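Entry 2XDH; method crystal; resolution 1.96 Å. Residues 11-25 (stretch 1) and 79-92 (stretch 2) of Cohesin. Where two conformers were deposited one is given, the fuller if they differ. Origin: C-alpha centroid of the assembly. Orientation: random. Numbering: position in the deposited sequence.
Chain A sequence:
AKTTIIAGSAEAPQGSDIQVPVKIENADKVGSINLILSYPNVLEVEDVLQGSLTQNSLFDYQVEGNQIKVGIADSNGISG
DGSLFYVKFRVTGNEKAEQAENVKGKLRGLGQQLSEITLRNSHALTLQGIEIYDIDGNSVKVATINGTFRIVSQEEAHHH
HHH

Stretch 1 (11-25) EAPQGSDIQVPVKIE
Stretch 2 79-92: SGDGSLFYVKFRVT

Two carboxylates meet at one end of this contact: Glu-25 OE1 lies 2.9 Å from Asp-81 OD2. Both atoms are acceptors, and the coordinates do not settle whether a proton lies between them. Glu-25 is m at chi1 and chi2; Asp-81 has chi1 m. Glu-25 was deposited in two conformers, one of which is given.

The core of the contact is an antiparallel pair, strand 17-24 against strand 85-91. Their directions differ by 155°, and the axes approach to 4.4 Å. Phi and psi are extended throughout the paired segment of stretch 1. Asp-17 faces Arg-90, Gln-19 faces Lys-88 and Pro-21 faces Tyr-86; these are non-hydrogen-bonded pairs, with CA to CA distances of 4.2, 4.5 and 4.1 Å. Ile-18 with Phe-89 and Val-20 with Val-87 are hydrogen-bonded pairs, both 5.2 Å CA to CA. Ile-18 N to Phe-89 O and Phe-89 N to Ile-18 O are each 2.8 Å. Val-20 N to Val-87 O is 2.9 Å, and Val-87 N to Val-20 O is 2.8 Å. Pro-21 has no amide hydrogen, but its position requires none from this partner.

A beta bulge then shifts the register by one. Val-22 N donates to Phe-85 O at 2.9 Å. Val-22 O accepts from Leu-84 N at 2.8 Å and weakly from Phe-85 N at 3.4 Å. Leu-84 has phi/psi -89/-38. Lys-23 now pairs with Ser-83, CA to CA 4.0 Å. Ile-24 N to Gly-82 O is 2.8 Å, and Gly-82 N to Ile-24 O is 3.1 Å. Gly-82, at 164/179, has angles that call for glycine.

At the other end, a type II turn runs from Pro-13 to Ser-16. Gly-15, at 92/-9, suits its third position. Ser-16 OG (chi1 p) bonds Pro-13 O at 3.0 Å. Gly-15 N reaches Val-91 O at 2.6 Å, and Val-91 N reaches Ser-16 O at 2.8 Å.

Ile-18, Val-20, Val-22, Phe-85, Val-87 and Phe-89 share a buried face. Val-22 (t) lays CB over the Phe-85 ring (chi1 p), 3.9 Å from its centroid. Val-20 CG2 (chi1 t) meets the edge of the Phe-89 ring (chi1 m) at CD2, 3.9 Å. Ile-18 (p, t) puts CG1 3.5 Å from Phe-89 CB.

The opposite face carries Asp-17, Gln-19, Pro-21, Tyr-86, Lys-88 and Arg-90. Pro-21 CB sits over the Tyr-86 ring (chi1 -82°), 3.5 Å from CE1. Asp-17 OD1 and Lys-88 NZ are 4.3 Å apart, beyond a salt bridge.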

# COMPACT_ATOMS: atom_id res chain seq x y z
N GLU A 11 11.54 15.53 -30.79
CA GLU A 11 11.83 16.46 -31.87
C GLU A 11 12.31 15.66 -33.08
O GLU A 11 13.00 14.66 -32.92
CB GLU A 11 12.91 17.45 -31.44
CG GLU A 11 14.23 16.80 -31.10
CD GLU A 11 15.19 17.77 -30.42
OE1 GLU A 11 14.85 18.28 -29.34
OE2 GLU A 11 16.28 18.02 -30.98
N ALA A 12 11.94 16.10 -34.27
CA ALA A 12 12.29 15.40 -35.50
C ALA A 12 11.97 16.26 -36.71
O ALA A 12 11.19 17.20 -36.61
CB ALA A 12 11.55 14.09 -35.58
N PRO A 13 12.59 15.95 -37.87
CA PRO A 13 12.36 16.74 -39.09
C PRO A 13 11.09 16.31 -39.78
O PRO A 13 10.54 15.25 -39.46
CB PRO A 13 13.56 16.37 -39.98
CG PRO A 13 14.42 15.42 -39.17
CD PRO A 13 13.53 14.85 -38.11
N GLN A 14 10.62 17.11 -40.73
CA GLN A 14 9.49 16.73 -41.56
C GLN A 14 9.80 15.41 -42.26
O GLN A 14 10.94 15.17 -42.68
CB GLN A 14 9.19 17.81 -42.61
CG GLN A 14 8.97 19.20 -42.03
CD GLN A 14 10.27 19.94 -41.74
OE1 GLN A 14 11.36 19.38 -41.88
NE2 GLN A 14 10.16 21.20 -41.35
N GLY A 15 8.79 14.55 -42.37
CA GLY A 15 8.93 13.31 -43.12
C GLY A 15 9.37 12.11 -42.31
O GLY A 15 9.36 10.99 -42.80
N SER A 16 9.76 12.34 -41.06
CA SER A 16 10.24 11.23 -40.26
C SER A 16 9.15 10.73 -39.33
O SER A 16 8.19 11.44 -39.04
CB SER A 16 11.48 11.64 -39.45
OG SER A 16 11.14 12.54 -38.41
N ASP A 17 9.30 9.49 -38.87
CA ASP A 17 8.41 8.96 -37.86
C ASP A 17 9.05 9.13 -36.49
O ASP A 17 10.28 9.07 -36.35
CB ASP A 17 8.09 7.49 -38.12
CG ASP A 17 7.48 7.27 -39.48
OD1 ASP A 17 7.70 6.19 -40.06
OD2 ASP A 17 6.78 8.18 -39.98
N ILE A 18 8.22 9.36 -35.48
CA ILE A 18 8.68 9.40 -34.10
C ILE A 18 7.82 8.49 -33.25
O ILE A 18 6.66 8.21 -33.59
CB ILE A 18 8.58 10.82 -33.49
CG1 ILE A 18 7.13 11.29 -33.47
CG2 ILE A 18 9.46 11.78 -34.24
CD1 ILE A 18 6.92 12.58 -32.71
N GLN A 19 8.38 8.02 -32.15
CA GLN A 19 7.66 7.17 -31.21
C GLN A 19 7.60 7.91 -29.88
O GLN A 19 8.63 8.15 -29.27
CB GLN A 19 8.38 5.83 -31.07
CG GLN A 19 7.55 4.73 -30.44
CD GLN A 19 6.96 3.78 -31.46
OE1 GLN A 19 7.37 3.78 -32.63
NE2 GLN A 19 6.00 2.97 -31.04
N VAL A 20 6.40 8.28 -29.45
CA VAL A 20 6.22 9.03 -28.21
C VAL A 20 5.46 8.19 -27.19
O VAL A 20 4.33 7.79 -27.43
CB VAL A 20 5.39 10.30 -28.44
CG1 VAL A 20 5.16 11.03 -27.13
CG2 VAL A 20 6.09 11.22 -29.47
N PRO A 21 6.10 7.92 -26.05
CA PRO A 21 5.41 7.15 -25.02
C PRO A 21 4.54 8.05 -24.15
O PRO A 21 4.83 9.24 -24.01
CB PRO A 21 6.56 6.61 -24.17
CG PRO A 21 7.59 7.72 -24.24
CD PRO A 21 7.49 8.25 -25.66
N VAL A 22 3.49 7.47 -23.58
CA VAL A 22 2.81 8.07 -22.43
C VAL A 22 3.06 7.13 -21.26
O VAL A 22 2.76 5.93 -21.33
CB VAL A 22 1.32 8.23 -22.70
CG1 VAL A 22 0.57 8.61 -21.43
CG2 VAL A 22 1.10 9.27 -23.82
N LYS A 23 3.65 7.66 -20.19
CA LYS A 23 4.13 6.83 -19.11
C LYS A 23 3.33 7.07 -17.84
O LYS A 23 2.69 8.11 -17.69
CB LYS A 23 5.59 7.15 -18.78
CG LYS A 23 6.54 7.01 -19.93
CD LYS A 23 7.83 7.76 -19.61
CE LYS A 23 7.62 9.27 -19.67
NZ LYS A 23 8.89 10.01 -19.45
N ILE A 24 3.40 6.13 -16.91
CA ILE A 24 2.86 6.37 -15.58
C ILE A 24 3.97 6.27 -14.55
O ILE A 24 4.91 5.47 -14.71
CB ILE A 24 1.68 5.41 -15.25
CG1 ILE A 24 0.92 5.87 -14.01
CG2 ILE A 24 2.18 3.97 -15.10
CD1 ILE A 24 -0.50 5.30 -13.92
N GLU A 25 3.89 7.06 -13.50
CA GLU A 25 4.89 6.99 -12.45
C GLU A 25 4.19 6.84 -11.10
O GLU A 25 3.19 7.52 -10.84
CB GLU A 25 5.78 8.24 -12.48
CG GLU A 25 6.45 8.46 -13.84
CD GLU A 25 7.45 7.36 -14.20
OE1 GLU A 25 8.22 6.96 -13.30
OE2 GLU A 25 7.46 6.89 -15.37
N SER A 79 1.11 -1.23 -11.37
CA SER A 79 1.82 -0.50 -10.33
C SER A 79 3.22 -0.11 -10.80
O SER A 79 3.74 -0.70 -11.74
CB SER A 79 1.96 -1.37 -9.06
OG SER A 79 0.68 -1.71 -8.54
N GLY A 80 3.82 0.86 -10.12
CA GLY A 80 5.18 1.28 -10.41
C GLY A 80 5.28 2.26 -11.57
O GLY A 80 4.37 3.05 -11.81
N ASP A 81 6.41 2.22 -12.27
CA ASP A 81 6.68 3.16 -13.35
C ASP A 81 6.81 2.38 -14.65
O ASP A 81 7.33 1.27 -14.65
CB ASP A 81 8.01 3.86 -13.13
CG ASP A 81 8.10 4.57 -11.78
OD1 ASP A 81 7.08 4.78 -11.10
OD2 ASP A 81 9.23 4.94 -11.41
N GLY A 82 6.39 2.97 -15.76
CA GLY A 82 6.55 2.33 -17.05
C GLY A 82 5.66 2.99 -18.09
O GLY A 82 4.94 3.93 -17.78
N SER A 83 5.72 2.52 -19.33
CA SER A 83 4.87 3.08 -20.37
C SER A 83 3.50 2.41 -20.40
O SER A 83 3.38 1.19 -20.23
CB SER A 83 5.56 2.97 -21.74
OG SER A 83 6.05 1.65 -21.95
N LEU A 84 2.48 3.23 -20.61
CA LEU A 84 1.10 2.79 -20.78
C LEU A 84 0.83 2.50 -22.25
O LEU A 84 0.11 1.57 -22.59
CB LEU A 84 0.13 3.87 -20.29
CG LEU A 84 0.19 4.15 -18.80
CD1 LEU A 84 -0.76 5.29 -18.45
CD2 LEU A 84 -0.18 2.88 -18.03
N PHE A 85 1.39 3.34 -23.12
CA PHE A 85 1.29 3.10 -24.56
C PHE A 85 2.30 3.97 -25.28
O PHE A 85 2.89 4.86 -24.68
CB PHE A 85 -0.14 3.32 -25.08
CG PHE A 85 -0.68 4.73 -24.86
CD1 PHE A 85 -0.59 5.69 -25.86
CD2 PHE A 85 -1.31 5.07 -23.67
CE1 PHE A 85 -1.10 6.97 -25.68
CE2 PHE A 85 -1.83 6.35 -23.47
CZ PHE A 85 -1.72 7.31 -24.48
N TYR A 86 2.51 3.69 -26.56
CA TYR A 86 3.42 4.45 -27.40
C TYR A 86 2.58 4.92 -28.58
O TYR A 86 1.73 4.18 -29.07
CB TYR A 86 4.56 3.55 -27.92
CG TYR A 86 5.71 3.36 -26.95
CD1 TYR A 86 6.81 4.21 -26.97
CD2 TYR A 86 5.70 2.32 -26.02
CE1 TYR A 86 7.87 4.05 -26.09
CE2 TYR A 86 6.76 2.16 -25.11
CZ TYR A 86 7.84 3.03 -25.16
OH TYR A 86 8.90 2.89 -24.29
N VAL A 87 2.79 6.15 -29.02
CA VAL A 87 2.15 6.59 -30.25
C VAL A 87 3.21 6.76 -31.33
O VAL A 87 4.22 7.42 -31.13
CB VAL A 87 1.33 7.90 -30.06
CG1 VAL A 87 0.65 8.28 -31.36
CG2 VAL A 87 0.28 7.71 -28.97
N LYS A 88 2.99 6.12 -32.47
CA LYS A 88 3.88 6.33 -33.60
C LYS A 88 3.29 7.47 -34.42
O LYS A 88 2.17 7.37 -34.92
CB LYS A 88 4.00 5.05 -34.44
CG LYS A 88 5.05 5.16 -35.54
CD LYS A 88 5.20 3.86 -36.32
CE LYS A 88 6.48 3.86 -37.13
NZ LYS A 88 7.66 4.15 -36.25
N PHE A 89 4.06 8.55 -34.54
CA PHE A 89 3.63 9.71 -35.30
C PHE A 89 4.49 9.84 -36.54
O PHE A 89 5.62 9.36 -36.58
CB PHE A 89 3.82 11.00 -34.50
CG PHE A 89 2.82 11.21 -33.40
CD1 PHE A 89 1.49 11.47 -33.68
CD2 PHE A 89 3.24 11.21 -32.07
CE1 PHE A 89 0.59 11.71 -32.67
CE2 PHE A 89 2.35 11.44 -31.05
CZ PHE A 89 1.01 11.69 -31.34
N ARG A 90 3.96 10.52 -37.54
CA ARG A 90 4.76 10.93 -38.68
C ARG A 90 4.74 12.44 -38.68
O ARG A 90 3.69 13.05 -38.51
CB ARG A 90 4.18 10.39 -39.98
CG ARG A 90 4.71 11.10 -41.21
CD ARG A 90 5.05 10.12 -42.30
NE ARG A 90 5.38 10.79 -43.54
CZ ARG A 90 5.53 10.17 -44.71
NH1 ARG A 90 5.37 8.86 -44.78
NH2 ARG A 90 5.83 10.87 -45.79
N VAL A 91 5.91 13.03 -38.86
CA VAL A 91 6.01 14.49 -38.87
C VAL A 91 5.68 15.01 -40.26
O VAL A 91 6.44 14.81 -41.21
CB VAL A 91 7.42 14.94 -38.45
CG1 VAL A 91 7.49 16.47 -38.36
CG2 VAL A 91 7.82 14.30 -37.13
N THR A 92 4.53 15.66 -40.38
CA THR A 92 4.06 16.16 -41.66
C THR A 92 4.67 17.52 -42.01
O THR A 92 4.41 18.51 -41.33
CB THR A 92 2.53 16.28 -41.67
OG1 THR A 92 2.13 17.30 -40.76
CG2 THR A 92 1.90 14.96 -41.25